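PDB 6SKY: Serine/threonine-protein kinase Tel1, which probably phosphorylates proteins, histone H2A among them, on serine or threonine followed by glutamine, using ATP to switch on checkpoint signalling after DNA damage. Local coordinates for residues I2221-M2226 with G2253-V2258; M2226-D2231 with K2269-P2274; P2242-D2247 with G2285-Q2290; V2291-A2296 with L2382-A2387. One frame throughout, in Å; residues are numbered along the deposited sequence.

In the fold
From the N-terminal side, helix 2220-2232 supplies the first segments of interactions 1 and 2, which share M2226. Interaction 1 closes its loop on the next helix, 2245-2259, while interaction 2 reaches one helix further, to 2264-2279. Interaction 3 starts at the beginning of helix 2245-2259 and likewise passes over one helix, ending on 2286-2303. The loops of interactions 1, 2 and 3 therefore cross one another, lacing four successive helices of the FAT region together; a salt bridge from D2231 to R2245 joins interactions 2 and 3. Interaction 4 follows in series, carrying helix 2286-2303 across 85 intervening residues to the C-terminal part of the long helix 2348-2387.

Interaction 1. Residues I2221-M2226 with G2253-V2258; sequences ISSIRM and GYQVSV
The flat carboxamide of Q2255 meets S2223 at its nitrogen, with the hydroxyl lying 26° out of the amide plane. NE2 donates to S2223 OG over 2.8 Å, and the N-H...O angle of 140° makes the bond a bent one. The same nitrogen also rests 3.7 Å from I2224 CG1, as the two side chains run past each other in opposite directions. W2215 of helix 2203-2217 touches both Q2255 and S2223.

Beyond the amide the contact is mostly van der Waals packing. I2224 CG2 meets V2256 CG2 at 3.7 Å, the two side chains crossing nearly at right angles, and I2224 CD1 lies 3.5 Å from the backbone O of Q2255. The helices are neighbours in the chain and run antiparallel at 150°, their axes 10.0 Å apart, consistent with the antiparallel helix packing of an alpha solenoid.

S2223 OG also gives a weak hydrogen bond to A2211 O, so this buried hydroxyl accepts from one helix and donates to another, linking three helices by polar contacts, one of them weak.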
# COMPACT_ATOMS: atom_id res chain seq x y z
N ILE A 2221 -7.16 -15.35 2.27
CA ILE A 2221 -7.84 -16.49 2.85
C ILE A 2221 -9.18 -16.71 2.18
O ILE A 2221 -9.61 -17.85 1.99
CB ILE A 2221 -7.98 -16.32 4.37
CG1 ILE A 2221 -6.64 -15.94 4.98
CG2 ILE A 2221 -8.43 -17.61 4.99
CD1 ILE A 2221 -5.55 -16.92 4.74
N SER A 2222 -9.86 -15.63 1.78
CA SER A 2222 -11.13 -15.78 1.09
C SER A 2222 -10.94 -16.47 -0.25
O SER A 2222 -11.73 -17.35 -0.63
CB SER A 2222 -11.79 -14.42 0.90
OG SER A 2222 -11.67 -13.65 2.07
N SER A 2223 -9.90 -16.09 -0.98
CA SER A 2223 -9.59 -16.73 -2.26
C SER A 2223 -9.26 -18.20 -2.08
O SER A 2223 -9.72 -19.04 -2.87
CB SER A 2223 -8.44 -16.00 -2.92
OG SER A 2223 -7.77 -16.84 -3.83
N ILE A 2224 -8.47 -18.54 -1.07
CA ILE A 2224 -8.12 -19.94 -0.84
C ILE A 2224 -9.35 -20.76 -0.48
O ILE A 2224 -9.53 -21.88 -0.97
CB ILE A 2224 -7.03 -20.04 0.24
CG1 ILE A 2224 -5.75 -19.39 -0.26
CG2 ILE A 2224 -6.78 -21.46 0.60
CD1 ILE A 2224 -4.74 -19.17 0.81
N ARG A 2225 -10.22 -20.21 0.37
CA ARG A 2225 -11.43 -20.94 0.75
C ARG A 2225 -12.36 -21.13 -0.44
O ARG A 2225 -12.98 -22.19 -0.58
CB ARG A 2225 -12.16 -20.21 1.87
CG ARG A 2225 -11.38 -20.05 3.14
CD ARG A 2225 -10.76 -21.33 3.59
NE ARG A 2225 -9.99 -21.14 4.81
CZ ARG A 2225 -9.07 -21.98 5.26
NH1 ARG A 2225 -8.43 -21.72 6.38
NH2 ARG A 2225 -8.80 -23.08 4.59
N MET A 2226 -12.44 -20.13 -1.30
CA MET A 2226 -13.26 -20.23 -2.50
C MET A 2226 -12.75 -21.29 -3.45
O MET A 2226 -13.53 -22.08 -4.00
CB MET A 2226 -13.31 -18.87 -3.17
CG MET A 2226 -14.55 -18.61 -3.94
SD MET A 2226 -14.82 -16.87 -4.19
CE MET A 2226 -16.34 -16.97 -5.11
N GLY A 2253 -2.34 -24.94 -4.12
CA GLY A 2253 -1.07 -25.15 -3.46
C GLY A 2253 -0.19 -23.92 -3.45
O GLY A 2253 0.43 -23.59 -2.44
N TYR A 2254 -0.14 -23.21 -4.57
CA TYR A 2254 0.64 -21.98 -4.64
C TYR A 2254 0.10 -20.94 -3.67
O TYR A 2254 0.87 -20.30 -2.94
CB TYR A 2254 0.65 -21.44 -6.06
CG TYR A 2254 1.11 -20.02 -6.15
CD1 TYR A 2254 0.21 -18.99 -6.28
CD2 TYR A 2254 2.45 -19.72 -6.08
CE1 TYR A 2254 0.62 -17.70 -6.34
CE2 TYR A 2254 2.88 -18.42 -6.14
CZ TYR A 2254 1.96 -17.42 -6.27
OH TYR A 2254 2.37 -16.12 -6.33
N GLN A 2255 -1.21 -20.74 -3.66
CA GLN A 2255 -1.77 -19.71 -2.80
C GLN A 2255 -1.65 -20.08 -1.32
O GLN A 2255 -1.46 -19.19 -0.49
CB GLN A 2255 -3.21 -19.45 -3.17
CG GLN A 2255 -3.35 -18.81 -4.52
CD GLN A 2255 -4.74 -18.38 -4.82
OE1 GLN A 2255 -5.01 -17.83 -5.87
NE2 GLN A 2255 -5.63 -18.64 -3.90
N VAL A 2256 -1.74 -21.36 -0.98
CA VAL A 2256 -1.56 -21.78 0.40
C VAL A 2256 -0.10 -21.63 0.82
O VAL A 2256 0.18 -21.33 1.98
CB VAL A 2256 -2.06 -23.22 0.58
CG1 VAL A 2256 -1.64 -23.77 1.90
CG2 VAL A 2256 -3.55 -23.25 0.50
N SER A 2257 0.84 -21.82 -0.10
CA SER A 2257 2.24 -21.61 0.25
C SER A 2257 2.55 -20.13 0.45
O SER A 2257 3.33 -19.78 1.34
CB SER A 2257 3.15 -22.17 -0.83
OG SER A 2257 2.90 -23.54 -1.04
N VAL A 2258 1.98 -19.26 -0.37
CA VAL A 2258 2.26 -17.83 -0.23
C VAL A 2258 1.73 -17.30 1.09
O VAL A 2258 2.37 -16.48 1.74
CB VAL A 2258 1.68 -17.06 -1.43
CG1 VAL A 2258 1.64 -15.59 -1.14
CG2 VAL A 2258 2.51 -17.31 -2.64

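Interaction 2. Residues M2226-D2231 with K2269-P2274; sequences MLQAID and KKYLEP
Q2228 and Y2271 reach toward each other from backbones well apart, CA to CA 10.5 Å, and meet only at the ends of their side chains. In Q2228 the first torsion sets CG opposite the carbonyl carbon, and the chain then runs on extended. The last torsion, -20°, turns OE1 back to the side of CB and leaves NE2 to prolong the line of the chain, where it meets Y2271 OH at 2.8 Å. With an N-H...O angle of 129° the hydrogen bond from NE2 is weak. The side chains cross at about a right angle, yet the amide and ring planes are only 24° apart.

Y2271 also has its CG opposite the carbonyl carbon, which brings the ring round to helix 2220-2232 from a CB that does not itself point there. K2270 CB lies over the centre of one ring face, 3.9 Å above the plane. Y2271 sits in a wider, pi-type turn at 2269-2272, followed by a kink at P2274, whose nitrogen has no proton to give to the preceding turn.

I2252 of helix 2245-2259 touches the tyrosine as well, so this phenol extends past the helix that lies between the two in sequence. On the other side of the amide, OE1 accepts from R2225 NH2, one turn earlier in the same helix. That bond is consistent with this orientation of the carboxamide, with NE2 toward the phenol; the arginine's charge may also polarise the amide and make NE2 a somewhat better donor.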
# COMPACT_ATOMS: atom_id res chain seq x y z
N MET A 2226 -12.44 -20.13 -1.30
CA MET A 2226 -13.26 -20.23 -2.50
C MET A 2226 -12.75 -21.29 -3.45
O MET A 2226 -13.53 -22.08 -4.00
CB MET A 2226 -13.31 -18.87 -3.17
CG MET A 2226 -14.55 -18.61 -3.94
SD MET A 2226 -14.82 -16.87 -4.19
CE MET A 2226 -16.34 -16.97 -5.11
N LEU A 2227 -11.43 -21.35 -3.66
CA LEU A 2227 -10.87 -22.38 -4.53
C LEU A 2227 -11.05 -23.77 -3.94
O LEU A 2227 -11.33 -24.72 -4.67
CB LEU A 2227 -9.40 -22.11 -4.79
CG LEU A 2227 -8.99 -20.95 -5.68
CD1 LEU A 2227 -7.51 -20.89 -5.73
CD2 LEU A 2227 -9.55 -21.13 -7.05
N GLN A 2228 -10.89 -23.91 -2.63
CA GLN A 2228 -11.11 -25.21 -2.01
C GLN A 2228 -12.56 -25.64 -2.10
O GLN A 2228 -12.84 -26.84 -2.20
CB GLN A 2228 -10.66 -25.18 -0.56
CG GLN A 2228 -9.17 -25.15 -0.39
CD GLN A 2228 -8.78 -24.87 1.02
OE1 GLN A 2228 -9.56 -24.36 1.80
NE2 GLN A 2228 -7.56 -25.21 1.37
N ALA A 2229 -13.49 -24.70 -2.05
CA ALA A 2229 -14.89 -25.04 -2.26
C ALA A 2229 -15.14 -25.49 -3.69
O ALA A 2229 -15.92 -26.41 -3.93
CB ALA A 2229 -15.78 -23.86 -1.91
N ILE A 2230 -14.51 -24.83 -4.67
CA ILE A 2230 -14.59 -25.31 -6.05
C ILE A 2230 -14.09 -26.74 -6.14
O ILE A 2230 -14.68 -27.57 -6.83
CB ILE A 2230 -13.80 -24.40 -7.00
CG1 ILE A 2230 -14.37 -23.00 -7.04
CG2 ILE A 2230 -13.82 -24.96 -8.38
CD1 ILE A 2230 -13.53 -22.10 -7.86
N ASP A 2231 -12.99 -27.03 -5.46
CA ASP A 2231 -12.40 -28.36 -5.59
C ASP A 2231 -13.21 -29.42 -4.87
O ASP A 2231 -13.23 -30.58 -5.29
CB ASP A 2231 -10.97 -28.36 -5.07
CG ASP A 2231 -10.39 -29.74 -4.97
OD1 ASP A 2231 -10.46 -30.48 -5.98
OD2 ASP A 2231 -9.87 -30.10 -3.90
N LYS A 2269 1.53 -32.90 0.45
CA LYS A 2269 0.72 -34.10 0.57
C LYS A 2269 -0.69 -33.90 0.03
O LYS A 2269 -1.29 -34.84 -0.49
CB LYS A 2269 0.67 -34.52 2.04
CG LYS A 2269 -0.16 -35.73 2.34
CD LYS A 2269 -0.32 -35.87 3.85
CE LYS A 2269 -1.02 -37.16 4.23
NZ LYS A 2269 -1.06 -37.33 5.71
N LYS A 2270 -1.23 -32.69 0.13
CA LYS A 2270 -2.61 -32.42 -0.24
C LYS A 2270 -2.77 -31.78 -1.61
O LYS A 2270 -3.84 -31.92 -2.21
CB LYS A 2270 -3.28 -31.51 0.79
CG LYS A 2270 -3.39 -32.11 2.15
CD LYS A 2270 -3.80 -31.08 3.16
CE LYS A 2270 -5.15 -30.51 2.83
NZ LYS A 2270 -5.58 -29.53 3.86
N TYR A 2271 -1.77 -31.08 -2.11
CA TYR A 2271 -2.01 -30.30 -3.31
C TYR A 2271 -1.04 -30.58 -4.44
O TYR A 2271 -1.43 -30.52 -5.60
CB TYR A 2271 -1.96 -28.81 -2.97
CG TYR A 2271 -2.98 -28.42 -1.95
CD1 TYR A 2271 -4.33 -28.62 -2.18
CD2 TYR A 2271 -2.61 -27.85 -0.75
CE1 TYR A 2271 -5.26 -28.28 -1.26
CE2 TYR A 2271 -3.53 -27.50 0.18
CZ TYR A 2271 -4.85 -27.72 -0.08
OH TYR A 2271 -5.79 -27.37 0.85
N LEU A 2272 0.22 -30.89 -4.14
CA LEU A 2272 1.19 -31.01 -5.21
C LEU A 2272 1.31 -32.44 -5.74
O LEU A 2272 1.34 -32.65 -6.96
CB LEU A 2272 2.55 -30.51 -4.73
CG LEU A 2272 2.58 -29.04 -4.34
CD1 LEU A 2272 3.95 -28.64 -3.95
CD2 LEU A 2272 2.10 -28.17 -5.47
N GLU A 2273 1.35 -33.42 -4.86
CA GLU A 2273 1.40 -34.79 -5.32
C GLU A 2273 0.06 -35.24 -5.90
O GLU A 2273 0.03 -35.97 -6.90
CB GLU A 2273 1.84 -35.71 -4.20
CG GLU A 2273 3.26 -35.48 -3.77
CD GLU A 2273 3.64 -36.27 -2.55
OE1 GLU A 2273 2.80 -37.06 -2.07
OE2 GLU A 2273 4.78 -36.10 -2.06
N PRO A 2274 -1.08 -34.83 -5.32
CA PRO A 2274 -2.34 -35.02 -6.04
C PRO A 2274 -2.35 -34.39 -7.42
O PRO A 2274 -2.95 -34.95 -8.33
CB PRO A 2274 -3.36 -34.37 -5.11
CG PRO A 2274 -2.82 -34.62 -3.80
CD PRO A 2274 -1.34 -34.49 -3.91

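Interaction 3. Residues P2242-D2247 with G2285-Q2290; sequences PLSRSD and GREAGQ
S2246 OG donates to E2287 OE2 over 2.8 Å, a hydrogen bond between the starts of two helices. The hydroxyl comes to the anti side of the carboxylate oxygen, 23° out of the carboxylate plane, and lies 3.4 Å from E2287 CG as well. S2244 flanks the same oxygen with its side chain. E2287 gets there by stretching straight out: CG is opposite the backbone N (chi1 -178°) and the chain stays extended to the carboxylate. In S2246 the hydroxyl is tucked between the backbone N and the carbonyl carbon (chi1 74°).

In the second shell, K2282 forms a salt bridge to E2287 OE1, so the two carboxylate oxygens have different partners, one charged and one neutral. The lysine probably offsets the like charge of D2247, whose OD2 lies 5.3 Å from E2287 OE2. S2244 is the N-cap residue of helix 2245-2259, and the proximity of that helix start may further favour a negative E2287.

G2285 occupies the N-cap position of helix 2286-2303, with a positive phi. Between the two helices in sequence comes helix 2264-2279, whose L2279 touches both S2246 and E2287. R2245 forms salt bridges to E2278 of that helix and to D2231 of helix 2220-2232, tying the start of helix 2245-2259 to two neighbouring helices within the all-helical FAT region.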
# COMPACT_ATOMS: atom_id res chain seq x y z
N PRO A 2242 -13.87 -25.64 -19.92
CA PRO A 2242 -13.31 -26.69 -19.06
C PRO A 2242 -12.36 -26.12 -18.01
O PRO A 2242 -11.91 -24.98 -18.07
CB PRO A 2242 -12.56 -27.59 -20.04
CG PRO A 2242 -12.98 -27.16 -21.40
CD PRO A 2242 -13.33 -25.72 -21.28
N LEU A 2243 -12.06 -26.97 -17.04
CA LEU A 2243 -11.15 -26.62 -15.95
C LEU A 2243 -10.53 -27.91 -15.45
O LEU A 2243 -11.25 -28.78 -14.96
CB LEU A 2243 -11.88 -25.89 -14.84
CG LEU A 2243 -11.16 -25.79 -13.50
CD1 LEU A 2243 -9.92 -24.94 -13.64
CD2 LEU A 2243 -12.08 -25.22 -12.46
N SER A 2244 -9.22 -28.05 -15.60
CA SER A 2244 -8.55 -29.26 -15.17
C SER A 2244 -8.38 -29.27 -13.66
O SER A 2244 -8.24 -28.23 -13.03
CB SER A 2244 -7.20 -29.39 -15.85
OG SER A 2244 -6.47 -28.19 -15.79
N ARG A 2245 -8.40 -30.46 -13.09
CA ARG A 2245 -8.26 -30.56 -11.64
C ARG A 2245 -6.83 -30.33 -11.19
O ARG A 2245 -6.62 -29.92 -10.05
CB ARG A 2245 -8.75 -31.91 -11.14
CG ARG A 2245 -9.32 -31.84 -9.76
CD ARG A 2245 -9.18 -33.14 -9.03
NE ARG A 2245 -9.29 -32.95 -7.59
CZ ARG A 2245 -8.81 -33.79 -6.69
NH1 ARG A 2245 -8.95 -33.54 -5.40
NH2 ARG A 2245 -8.17 -34.88 -7.08
N SER A 2246 -5.84 -30.57 -12.05
CA SER A 2246 -4.46 -30.38 -11.66
C SER A 2246 -4.06 -28.92 -11.63
O SER A 2246 -3.29 -28.51 -10.77
CB SER A 2246 -3.53 -31.15 -12.58
OG SER A 2246 -3.43 -30.51 -13.82
N ASP A 2247 -4.60 -28.10 -12.54
CA ASP A 2247 -4.29 -26.68 -12.45
C ASP A 2247 -5.01 -26.03 -11.28
O ASP A 2247 -4.46 -25.13 -10.64
CB ASP A 2247 -4.63 -25.98 -13.77
CG ASP A 2247 -6.09 -25.65 -13.90
OD1 ASP A 2247 -6.53 -24.63 -13.34
OD2 ASP A 2247 -6.79 -26.40 -14.60
N GLY A 2285 3.03 -30.49 -22.64
CA GLY A 2285 2.02 -29.45 -22.71
C GLY A 2285 2.24 -28.39 -21.65
O GLY A 2285 3.21 -28.42 -20.89
N ARG A 2286 1.32 -27.43 -21.62
CA ARG A 2286 1.44 -26.33 -20.67
C ARG A 2286 0.86 -26.67 -19.31
O ARG A 2286 1.34 -26.14 -18.30
CB ARG A 2286 0.75 -25.09 -21.21
CG ARG A 2286 1.53 -24.41 -22.31
CD ARG A 2286 1.21 -22.94 -22.38
NE ARG A 2286 1.92 -22.29 -23.48
CZ ARG A 2286 1.82 -21.00 -23.77
NH1 ARG A 2286 2.50 -20.49 -24.79
NH2 ARG A 2286 1.04 -20.22 -23.04
N GLU A 2287 -0.14 -27.54 -19.25
CA GLU A 2287 -0.66 -27.99 -17.96
C GLU A 2287 0.42 -28.72 -17.16
O GLU A 2287 0.68 -28.39 -16.00
CB GLU A 2287 -1.87 -28.88 -18.20
CG GLU A 2287 -2.55 -29.40 -16.96
CD GLU A 2287 -3.61 -30.42 -17.28
OE1 GLU A 2287 -3.67 -30.87 -18.44
OE2 GLU A 2287 -4.40 -30.78 -16.38
N ALA A 2288 1.06 -29.70 -17.79
CA ALA A 2288 2.13 -30.42 -17.12
C ALA A 2288 3.31 -29.51 -16.83
O ALA A 2288 3.97 -29.65 -15.80
CB ALA A 2288 2.57 -31.61 -17.97
N GLY A 2289 3.60 -28.58 -17.73
CA GLY A 2289 4.66 -27.63 -17.47
C GLY A 2289 4.41 -26.83 -16.21
O GLY A 2289 5.31 -26.66 -15.39
N GLN A 2290 3.18 -26.34 -16.04
CA GLN A 2290 2.85 -25.58 -14.85
C GLN A 2290 2.95 -26.43 -13.59
O GLN A 2290 3.51 -26.00 -12.58
CB GLN A 2290 1.46 -24.98 -14.99
CG GLN A 2290 0.98 -24.18 -13.80
CD GLN A 2290 1.77 -22.90 -13.59
OE1 GLN A 2290 2.87 -22.91 -13.04
NE2 GLN A 2290 1.20 -21.78 -14.03

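Interaction 4. Residues V2291-A2296 with L2382-A2387; sequences VFHQFA and LLSLAA
F2292 and L2383 pack in a buried, largely apolar contact between helix 2286-2303 and the C-terminal part of the long helix 2348-2387. The two run antiparallel at 154°, with axes 8.3 Å apart. L2383 CB lies over one face of the F2292 ring, 4.1 Å from its centroid and 17° off the normal, a CH-pi contact displaced toward the CD2 side. The leucine's CD1 reaches the far part of the ring, 4.0 Å from F2292 CE1. With CG opposite the carbonyl carbon, the phenylalanine sends its ring toward the second helix, where one face meets L2383, while L2279 of helix 2264-2279 and N2380 touch it too.

Such side-by-side antiparallel helices are the element from which the alpha solenoid of the FAT region, related to tetratricopeptide repeats, is built. Here the partners are not neighbours in the chain: helix 2306-2328 and an unmodelled linker intervene.

Next to the ring the backbones come close, with the CA atoms of F2292 and S2384 5.2 Å apart. The small S2384 fits there: its CB sits 3.8 Å from F2292 CB and also rests on the backbone N of H2293. The histidine's CB is in contact with S2384 OG, but its ring heads elsewhere. CG stands opposite the backbone N (chi1 -179°), and the imidazole stacks on H2391 and hydrogen-bonds through ND1 to OD1 of D2394, a residue of helix 2394-2404 that S2384 also touches.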
# COMPACT_ATOMS: atom_id res chain seq x y z
N VAL A 2291 2.45 -27.67 -13.65
CA VAL A 2291 2.52 -28.54 -12.48
C VAL A 2291 3.97 -28.83 -12.09
O VAL A 2291 4.34 -28.77 -10.91
CB VAL A 2291 1.73 -29.83 -12.74
CG1 VAL A 2291 1.85 -30.76 -11.58
CG2 VAL A 2291 0.29 -29.51 -12.97
N PHE A 2292 4.80 -29.15 -13.08
CA PHE A 2292 6.18 -29.52 -12.80
C PHE A 2292 6.99 -28.34 -12.30
O PHE A 2292 7.82 -28.49 -11.40
CB PHE A 2292 6.83 -30.11 -14.04
CG PHE A 2292 6.30 -31.44 -14.43
CD1 PHE A 2292 6.02 -32.38 -13.48
CD2 PHE A 2292 6.10 -31.75 -15.75
CE1 PHE A 2292 5.54 -33.61 -13.84
CE2 PHE A 2292 5.62 -32.97 -16.11
CZ PHE A 2292 5.34 -33.90 -15.15
N HIS A 2293 6.78 -27.16 -12.87
CA HIS A 2293 7.48 -25.99 -12.37
C HIS A 2293 7.04 -25.66 -10.95
O HIS A 2293 7.88 -25.30 -10.11
CB HIS A 2293 7.24 -24.80 -13.28
CG HIS A 2293 7.94 -23.56 -12.85
ND1 HIS A 2293 9.30 -23.38 -13.00
CD2 HIS A 2293 7.48 -22.44 -12.25
CE1 HIS A 2293 9.64 -22.20 -12.53
NE2 HIS A 2293 8.55 -21.61 -12.06
N GLN A 2294 5.75 -25.76 -10.67
CA GLN A 2294 5.24 -25.58 -9.31
C GLN A 2294 5.98 -26.48 -8.33
O GLN A 2294 6.49 -26.02 -7.30
CB GLN A 2294 3.75 -25.90 -9.30
CG GLN A 2294 3.01 -25.39 -8.11
CD GLN A 2294 2.93 -23.91 -8.12
OE1 GLN A 2294 2.47 -23.31 -9.09
NE2 GLN A 2294 3.38 -23.30 -7.04
N PHE A 2295 6.04 -27.77 -8.64
CA PHE A 2295 6.64 -28.71 -7.70
C PHE A 2295 8.14 -28.48 -7.56
O PHE A 2295 8.68 -28.58 -6.45
CB PHE A 2295 6.35 -30.13 -8.15
CG PHE A 2295 6.42 -31.12 -7.06
CD1 PHE A 2295 6.46 -30.72 -5.75
CD2 PHE A 2295 6.46 -32.46 -7.33
CE1 PHE A 2295 6.54 -31.64 -4.74
CE2 PHE A 2295 6.54 -33.37 -6.32
CZ PHE A 2295 6.58 -32.96 -5.03
N ALA A 2296 8.83 -28.17 -8.65
CA ALA A 2296 10.27 -27.93 -8.58
C ALA A 2296 10.59 -26.70 -7.75
O ALA A 2296 11.51 -26.72 -6.93
CB ALA A 2296 10.85 -27.79 -9.98
N LEU A 2382 13.98 -30.67 -14.78
CA LEU A 2382 14.23 -31.26 -16.10
C LEU A 2382 12.93 -31.60 -16.82
O LEU A 2382 12.84 -31.44 -18.03
CB LEU A 2382 15.11 -32.49 -15.97
CG LEU A 2382 16.56 -32.16 -15.69
CD1 LEU A 2382 17.34 -33.42 -15.58
CD2 LEU A 2382 17.10 -31.30 -16.80
N LEU A 2383 11.92 -32.08 -16.09
CA LEU A 2383 10.65 -32.37 -16.74
C LEU A 2383 9.94 -31.10 -17.18
O LEU A 2383 9.28 -31.09 -18.22
CB LEU A 2383 9.75 -33.16 -15.80
CG LEU A 2383 10.13 -34.61 -15.54
CD1 LEU A 2383 9.17 -35.21 -14.56
CD2 LEU A 2383 10.12 -35.39 -16.81
N SER A 2384 10.06 -30.02 -16.41
CA SER A 2384 9.42 -28.77 -16.79
C SER A 2384 10.08 -28.14 -18.00
O SER A 2384 9.41 -27.47 -18.78
CB SER A 2384 9.45 -27.81 -15.62
OG SER A 2384 9.56 -26.49 -16.09
N LEU A 2385 11.40 -28.29 -18.15
CA LEU A 2385 12.06 -27.76 -19.34
C LEU A 2385 11.65 -28.52 -20.59
O LEU A 2385 11.57 -27.93 -21.67
CB LEU A 2385 13.57 -27.81 -19.18
CG LEU A 2385 14.19 -26.76 -18.28
CD1 LEU A 2385 15.64 -27.08 -18.06
CD2 LEU A 2385 14.03 -25.42 -18.93
N ALA A 2386 11.39 -29.81 -20.47
CA ALA A 2386 11.07 -30.65 -21.61
C ALA A 2386 9.61 -30.56 -22.03
O ALA A 2386 9.26 -31.14 -23.06
CB ALA A 2386 11.40 -32.10 -21.30
N ALA A 2387 8.76 -29.87 -21.28
CA ALA A 2387 7.33 -29.88 -21.50
C ALA A 2387 6.83 -28.65 -22.25
O ALA A 2387 6.12 -28.78 -23.24
CB ALA A 2387 6.59 -30.02 -20.17